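Local coordinates for protein alpha-acetolactate decarboxylase (Bacillus subtilis subsp. subtilis str. 168, PDB 5XNE) that catalyses the decarboxylation of (2S)-2-acetolactate to (R)-acetoin, a step of butanediol biosynthesis that may help control the internal pH of stationary-phase cells, at residues B[51-56]-B[61-66]; B[94-99]-B[188-193]. One frame throughout, in Å; residues are numbered along the deposited sequence.

In the fold
Both interactions rest on the beta strands of the acetolactate decarboxylase fold, yet one pairs two strands and the other sets a helix on a strand. Interaction 1 (51-56 with 61-66) is local and partly exposed: the two strands of a hairpin meet through backbone hydrogen bonds, with apolar and aromatic side chains against strand 171-178 and arginines and a threonine on the other face. Interaction 2 (94-99 with 188-193) joins residues far apart in sequence and is fully buried; helix 92-100 meets strand 184-192 through side chains alone, two aromatics, a leucine and a glutamate. Strand 171-178, which carries the zinc ligands His-173 and His-175, touches both contacts.

Interaction 1 (B[51-56]-B[61-66]); sequences EFYRLR and ATPVQN
The ring of Tyr-53 turns one edge to the carbonyl oxygen of Ala-61; with its CG anti to the carbonyl carbon (chi1 -68°), it lies against Pro-63, which crosses it obliquely, Pro-63 CG 3.9 Å from Tyr-53 CE2. The guanidinium of Arg-56 has Arg-54 CD over the centre of one face. Both belong to an antiparallel beta hairpin of strands 51-56 and 60-63. Arg-54 and Thr-62 form its hydrogen-bonded pair: Arg-54 N gives a nearly straight bond (175°) to Thr-62 O at 2.7 Å, and Thr-62 N returns one to Arg-54 O. Pro-63, with no N-H to give, fits a non-hydrogen-bonded position opposite Tyr-53. Just past the strand's end, Val-64 N adds a backbone bond to Phe-52 O at 3.0 Å, from above the carbonyl plane. Val-64 CG2 lies 3.6 Å from Phe-52 CB. On one face small Ala-61 leaves room for Leu-55, whose CD1 comes within 3.6 Å of Ala-61 CB; both touch Ile-177. On the other, Arg-54 NH1 bonds the backbone oxygen of Asp-42, and Arg-56 NE is salt-bridged to its carboxylate. A water donates to Arg-54 O at 2.9 Å and lies 2.8 Å from Thr-62 OG1.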
loop_
_atom_site.group_PDB
_atom_site.type_symbol
_atom_site.label_atom_id
_atom_site.label_comp_id
_atom_site.label_asym_id
_atom_site.label_seq_id
_atom_site.Cartn_x
_atom_site.Cartn_y
_atom_site.Cartn_z
ATOM N N GLU B 51 25.265 5.358 1.343
ATOM C CA GLU B 51 25.690 6.752 1.344
ATOM C C GLU B 51 24.570 7.652 0.822
ATOM O O GLU B 51 24.210 7.583 -0.353
ATOM C CB GLU B 51 26.961 6.920 0.503
ATOM C CG GLU B 51 28.131 6.085 1.039
ATOM C CD GLU B 51 29.414 6.227 0.226
ATOM O OE1 GLU B 51 29.369 6.820 -0.866
ATOM O OE2 GLU B 51 30.470 5.729 0.691
ATOM N N PHE B 52 24.015 8.477 1.713
ATOM C CA PHE B 52 22.837 9.290 1.402
ATOM C C PHE B 52 23.158 10.772 1.405
ATOM O O PHE B 52 23.933 11.248 2.248
ATOM C CB PHE B 52 21.709 8.993 2.398
ATOM C CG PHE B 52 21.025 7.688 2.141
ATOM C CD1 PHE B 52 21.614 6.484 2.536
ATOM C CD2 PHE B 52 19.808 7.659 1.482
ATOM C CE1 PHE B 52 20.989 5.267 2.287
ATOM C CE2 PHE B 52 19.176 6.433 1.225
ATOM C CZ PHE B 52 19.773 5.244 1.632
ATOM N N TYR B 53 22.534 11.497 0.482
ATOM C CA TYR B 53 22.772 12.930 0.304
ATOM C C TYR B 53 21.488 13.736 0.243
ATOM O O TYR B 53 20.451 13.228 -0.209
ATOM C CB TYR B 53 23.562 13.177 -0.977
ATOM C CG TYR B 53 24.979 12.663 -0.926
ATOM C CD1 TYR B 53 25.274 11.353 -1.259
ATOM C CD2 TYR B 53 26.026 13.503 -0.540
ATOM C CE1 TYR B 53 26.580 10.883 -1.216
ATOM C CE2 TYR B 53 27.335 13.039 -0.493
ATOM C CZ TYR B 53 27.601 11.735 -0.831
ATOM O OH TYR B 53 28.896 11.282 -0.779
ATOM N N ARG B 54 21.579 14.991 0.693
ATOM C CA ARG B 54 20.554 16.012 0.501
ATOM C C ARG B 54 20.970 16.916 -0.662
ATOM O O ARG B 54 21.961 17.648 -0.562
ATOM C CB ARG B 54 20.365 16.850 1.774
ATOM C CG ARG B 54 19.261 17.898 1.661
ATOM C CD ARG B 54 19.348 18.958 2.771
ATOM N NE ARG B 54 19.302 18.429 4.132
ATOM C CZ ARG B 54 18.237 18.499 4.933
ATOM N NH1 ARG B 54 17.099 19.041 4.493
ATOM N NH2 ARG B 54 18.298 18.006 6.164
ATOM N N LEU B 55 20.241 16.861 -1.766
ATOM C CA LEU B 55 20.533 17.708 -2.931
ATOM C C LEU B 55 19.693 18.976 -2.885
ATOM O O LEU B 55 18.466 18.904 -2.883
ATOM C CB LEU B 55 20.253 16.954 -4.239
ATOM C CG LEU B 55 21.254 15.958 -4.833
ATOM C CD1 LEU B 55 22.417 16.682 -5.500
ATOM C CD2 LEU B 55 21.763 14.985 -3.794
ATOM N N ARG B 56 20.340 20.139 -2.846
ATOM C CA ARG B 56 19.603 21.399 -2.785
ATOM C C ARG B 56 19.714 22.218 -4.064
ATOM O O ARG B 56 20.606 22.014 -4.890
ATOM C CB ARG B 56 20.085 22.256 -1.610
ATOM C CG ARG B 56 19.656 21.782 -0.236
ATOM C CD ARG B 56 19.997 22.859 0.793
ATOM N NE ARG B 56 19.442 22.581 2.112
ATOM C CZ ARG B 56 20.165 22.209 3.166
ATOM N NH1 ARG B 56 21.487 22.063 3.067
ATOM N NH2 ARG B 56 19.569 21.986 4.325
ATOM N N ALA B 61 25.320 19.130 -2.544
ATOM C CA ALA B 61 24.862 17.833 -2.071
ATOM C C ALA B 61 25.553 17.529 -0.753
ATOM O O ALA B 61 26.774 17.332 -0.706
ATOM C CB ALA B 61 25.146 16.744 -3.098
ATOM N N THR B 62 24.769 17.511 0.319
ATOM C CA THR B 62 25.291 17.356 1.670
ATOM C C THR B 62 24.938 15.991 2.219
ATOM O O THR B 62 23.774 15.581 2.154
ATOM C CB THR B 62 24.725 18.438 2.607
ATOM O OG1 THR B 62 24.844 19.719 1.979
ATOM C CG2 THR B 62 25.456 18.445 3.948
ATOM N N PRO B 63 25.928 15.273 2.763
ATOM C CA PRO B 63 25.640 13.997 3.415
ATOM C C PRO B 63 24.562 14.150 4.475
ATOM O O PRO B 63 24.534 15.144 5.202
ATOM C CB PRO B 63 26.985 13.608 4.036
ATOM C CG PRO B 63 27.999 14.260 3.136
ATOM C CD PRO B 63 27.375 15.568 2.722
ATOM N N VAL B 64 23.649 13.191 4.546
ATOM C CA VAL B 64 22.617 13.268 5.565
ATOM C C VAL B 64 23.231 12.956 6.921
ATOM O O VAL B 64 24.246 12.247 7.026
ATOM C CB VAL B 64 21.441 12.309 5.287
ATOM C CG1 VAL B 64 20.834 12.577 3.906
ATOM C CG2 VAL B 64 21.889 10.876 5.427
ATOM N N GLN B 65 22.616 13.499 7.959
ATOM C CA GLN B 65 23.074 13.275 9.315
ATOM C C GLN B 65 21.910 12.938 10.247
ATOM O O GLN B 65 20.737 13.099 9.884
ATOM C CB GLN B 65 23.836 14.508 9.823
ATOM C CG GLN B 65 23.008 15.777 9.927
ATOM C CD GLN B 65 23.806 16.981 10.442
ATOM O OE1 GLN B 65 25.034 17.018 10.343
ATOM N NE2 GLN B 65 23.106 17.960 11.009
ATOM N N ASN B 66 22.280 12.461 11.434
ATOM C CA ASN B 66 21.418 12.154 12.580
ATOM C C ASN B 66 19.993 12.719 12.618
ATOM O O ASN B 66 19.028 11.976 12.454
ATOM C CB ASN B 66 22.140 12.609 13.864
ATOM C CG ASN B 66 23.395 11.783 14.172
ATOM O OD1 ASN B 66 23.312 10.668 14.697
ATOM N ND2 ASN B 66 24.565 12.336 13.844
HETATM O O HOH W 1 22.791 20.337 0.155
#

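Interaction 2 (B[94-99]-B[188-193])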
loop_
_atom_site.group_PDB
_atom_site.type_symbol
_atom_site.label_atom_id
_atom_site.label_comp_id
_atom_site.label_asym_id
_atom_site.label_seq_id
_atom_site.Cartn_x
_atom_site.Cartn_y
_atom_site.Cartn_z
ATOM N N ASP B 94 12.861 5.015 -24.672
ATOM C CA ASP B 94 13.512 3.772 -25.093
ATOM C C ASP B 94 13.757 2.894 -23.884
ATOM O O ASP B 94 13.301 1.756 -23.803
ATOM C CB ASP B 94 14.882 3.996 -25.754
ATOM C CG ASP B 94 14.835 4.773 -27.056
ATOM O OD1 ASP B 94 13.736 5.144 -27.510
ATOM O OD2 ASP B 94 15.933 4.993 -27.644
ATOM N N PHE B 95 14.532 3.442 -22.955
ATOM C CA PHE B 95 15.007 2.705 -21.799
ATOM C C PHE B 95 13.866 2.173 -20.943
ATOM O O PHE B 95 13.873 1.008 -20.557
ATOM C CB PHE B 95 15.921 3.595 -20.949
ATOM C CG PHE B 95 16.439 2.924 -19.706
ATOM C CD1 PHE B 95 17.450 1.981 -19.778
ATOM C CD2 PHE B 95 15.910 3.239 -18.460
ATOM C CE1 PHE B 95 17.926 1.359 -18.631
ATOM C CE2 PHE B 95 16.378 2.624 -17.312
ATOM C CZ PHE B 95 17.385 1.687 -17.392
ATOM N N GLU B 96 12.892 3.025 -20.654
ATOM C CA GLU B 96 11.857 2.660 -19.697
ATOM C C GLU B 96 10.984 1.564 -20.272
ATOM O O GLU B 96 10.534 0.676 -19.549
ATOM C CB GLU B 96 11.058 3.901 -19.289
ATOM C CG GLU B 96 11.827 4.695 -18.235
ATOM C CD GLU B 96 11.095 5.908 -17.719
ATOM O OE1 GLU B 96 9.931 6.114 -18.124
ATOM O OE2 GLU B 96 11.693 6.639 -16.884
ATOM N N LYS B 97 10.796 1.579 -21.587
ATOM C CA LYS B 97 10.059 0.493 -22.207
ATOM C C LYS B 97 10.923 -0.749 -22.396
ATOM O O LYS B 97 10.409 -1.862 -22.386
ATOM C CB LYS B 97 9.441 0.927 -23.535
ATOM C CG LYS B 97 8.677 2.229 -23.429
ATOM C CD LYS B 97 7.273 1.991 -22.896
ATOM C CE LYS B 97 6.646 3.299 -22.410
ATOM N NZ LYS B 97 7.660 4.290 -21.913
ATOM N N GLU B 98 12.232 -0.584 -22.539
ATOM C CA GLU B 98 13.090 -1.763 -22.665
ATOM C C GLU B 98 13.167 -2.525 -21.336
ATOM O O GLU B 98 13.005 -3.749 -21.294
ATOM C CB GLU B 98 14.490 -1.373 -23.144
ATOM C CG GLU B 98 15.528 -2.475 -22.980
ATOM C CD GLU B 98 16.596 -2.448 -24.065
ATOM O OE1 GLU B 98 16.311 -1.935 -25.172
ATOM O OE2 GLU B 98 17.721 -2.940 -23.810
ATOM N N ILE B 99 13.405 -1.793 -20.248
ATOM C CA ILE B 99 13.470 -2.398 -18.925
ATOM C C ILE B 99 12.122 -2.999 -18.544
ATOM O O ILE B 99 12.054 -4.125 -18.063
ATOM C CB ILE B 99 13.895 -1.373 -17.854
ATOM C CG1 ILE B 99 15.325 -0.903 -18.119
ATOM C CG2 ILE B 99 13.759 -1.960 -16.448
ATOM C CD1 ILE B 99 16.342 -2.017 -18.157
ATOM N N PHE B 188 13.364 14.311 -14.332
ATOM C CA PHE B 188 12.251 14.495 -15.271
ATOM C C PHE B 188 12.481 13.734 -16.584
ATOM O O PHE B 188 11.542 13.217 -17.192
ATOM C CB PHE B 188 12.051 15.975 -15.622
ATOM C CG PHE B 188 11.381 16.788 -14.556
ATOM C CD1 PHE B 188 10.423 16.232 -13.722
ATOM C CD2 PHE B 188 11.706 18.130 -14.400
ATOM C CE1 PHE B 188 9.799 17.001 -12.745
ATOM C CE2 PHE B 188 11.092 18.902 -13.420
ATOM C CZ PHE B 188 10.137 18.335 -12.593
ATOM N N ASP B 189 13.733 13.712 -17.034
ATOM C CA ASP B 189 14.063 13.157 -18.341
ATOM C C ASP B 189 15.551 12.850 -18.389
ATOM O O ASP B 189 16.327 13.385 -17.596
ATOM C CB ASP B 189 13.666 14.132 -19.458
ATOM C CG ASP B 189 13.706 13.496 -20.841
ATOM O OD1 ASP B 189 13.548 12.260 -20.947
ATOM O OD2 ASP B 189 13.894 14.240 -21.826
ATOM N N TYR B 190 15.947 11.968 -19.300
ATOM C CA TYR B 190 17.354 11.637 -19.442
ATOM C C TYR B 190 17.631 10.902 -20.747
ATOM O O TYR B 190 16.744 10.280 -21.319
ATOM C CB TYR B 190 17.829 10.791 -18.263
ATOM C CG TYR B 190 17.013 9.545 -18.022
ATOM C CD1 TYR B 190 15.841 9.594 -17.276
ATOM C CD2 TYR B 190 17.416 8.320 -18.526
ATOM C CE1 TYR B 190 15.099 8.460 -17.048
ATOM C CE2 TYR B 190 16.679 7.173 -18.301
ATOM C CZ TYR B 190 15.518 7.251 -17.553
ATOM O OH TYR B 190 14.774 6.121 -17.327
ATOM N N VAL B 191 18.873 11.002 -21.208
ATOM C CA VAL B 191 19.353 10.215 -22.334
ATOM C C VAL B 191 20.652 9.558 -21.914
ATOM O O VAL B 191 21.579 10.237 -21.475
ATOM C CB VAL B 191 19.579 11.066 -23.596
ATOM C CG1 VAL B 191 20.150 10.198 -24.716
ATOM C CG2 VAL B 191 18.286 11.726 -24.027
ATOM N N LEU B 192 20.703 8.234 -22.018
ATOM C CA LEU B 192 21.883 7.477 -21.637
ATOM C C LEU B 192 22.875 7.505 -22.784
ATOM O O LEU B 192 22.494 7.341 -23.938
ATOM C CB LEU B 192 21.530 6.026 -21.285
ATOM C CG LEU B 192 20.226 5.812 -20.503
ATOM C CD1 LEU B 192 20.002 4.352 -20.175
ATOM C CD2 LEU B 192 20.237 6.613 -19.249
ATOM N N GLU B 193 24.141 7.730 -22.467
ATOM C CA GLU B 193 25.187 7.564 -23.463
ATOM C C GLU B 193 25.636 6.113 -23.384
ATOM O O GLU B 193 25.628 5.385 -24.376
ATOM C CB GLU B 193 26.344 8.531 -23.220
ATOM C CG GLU B 193 27.465 8.413 -24.242
ATOM C CD GLU B 193 28.258 9.695 -24.377
ATOM O OE1 GLU B 193 27.879 10.698 -23.735
ATOM O OE2 GLU B 193 29.260 9.703 -25.125
#
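Tyr-190 reaches from strand 184-192 to Phe-95 and Glu-96 on helix 92-100. Beyond CB, CG stands between the backbone N and the carbonyl carbon (chi1 54°), which brings the hydroxyl end up against the helix. On one edge CE2 lies 4.0 Å from Phe-95 CD2; on the other, CE1 comes 3.9 Å from Glu-96 OE2. At the tip, OH sits 3.3 Å from Phe-95 CD2 and donates a long hydrogen bond of 3.2 Å to Glu-96 OE2, on the anti side of the carboxylate and 21° out of its plane. Tyrosine suits this place because it packs as an apolar ring yet ends in a donor for a buried acid. Glu-96 OE1 is held by a salt bridge to Arg-92, which also pairs with Asp-189 and probably favours the charged carboxylate. A phenylalanine in place of Tyr-190 would probably leave Glu-96 OE2 without this donor in a buried setting. Phe-95 crosses the tyrosine at about a right angle and meets Leu-192, CD1 to CD1 at 3.5 Å, while Ile-99 CG1 lies 3.4 Å above its ring plane, offset toward the rim. Apolar Phe-95 and Leu-192 both touch Ile-114 of strand 109-115, so they suit this buried place. Together these side chains make a helix-on-sheet packing, in which the axes of segments 94-99 and 189-192 run 80° apart.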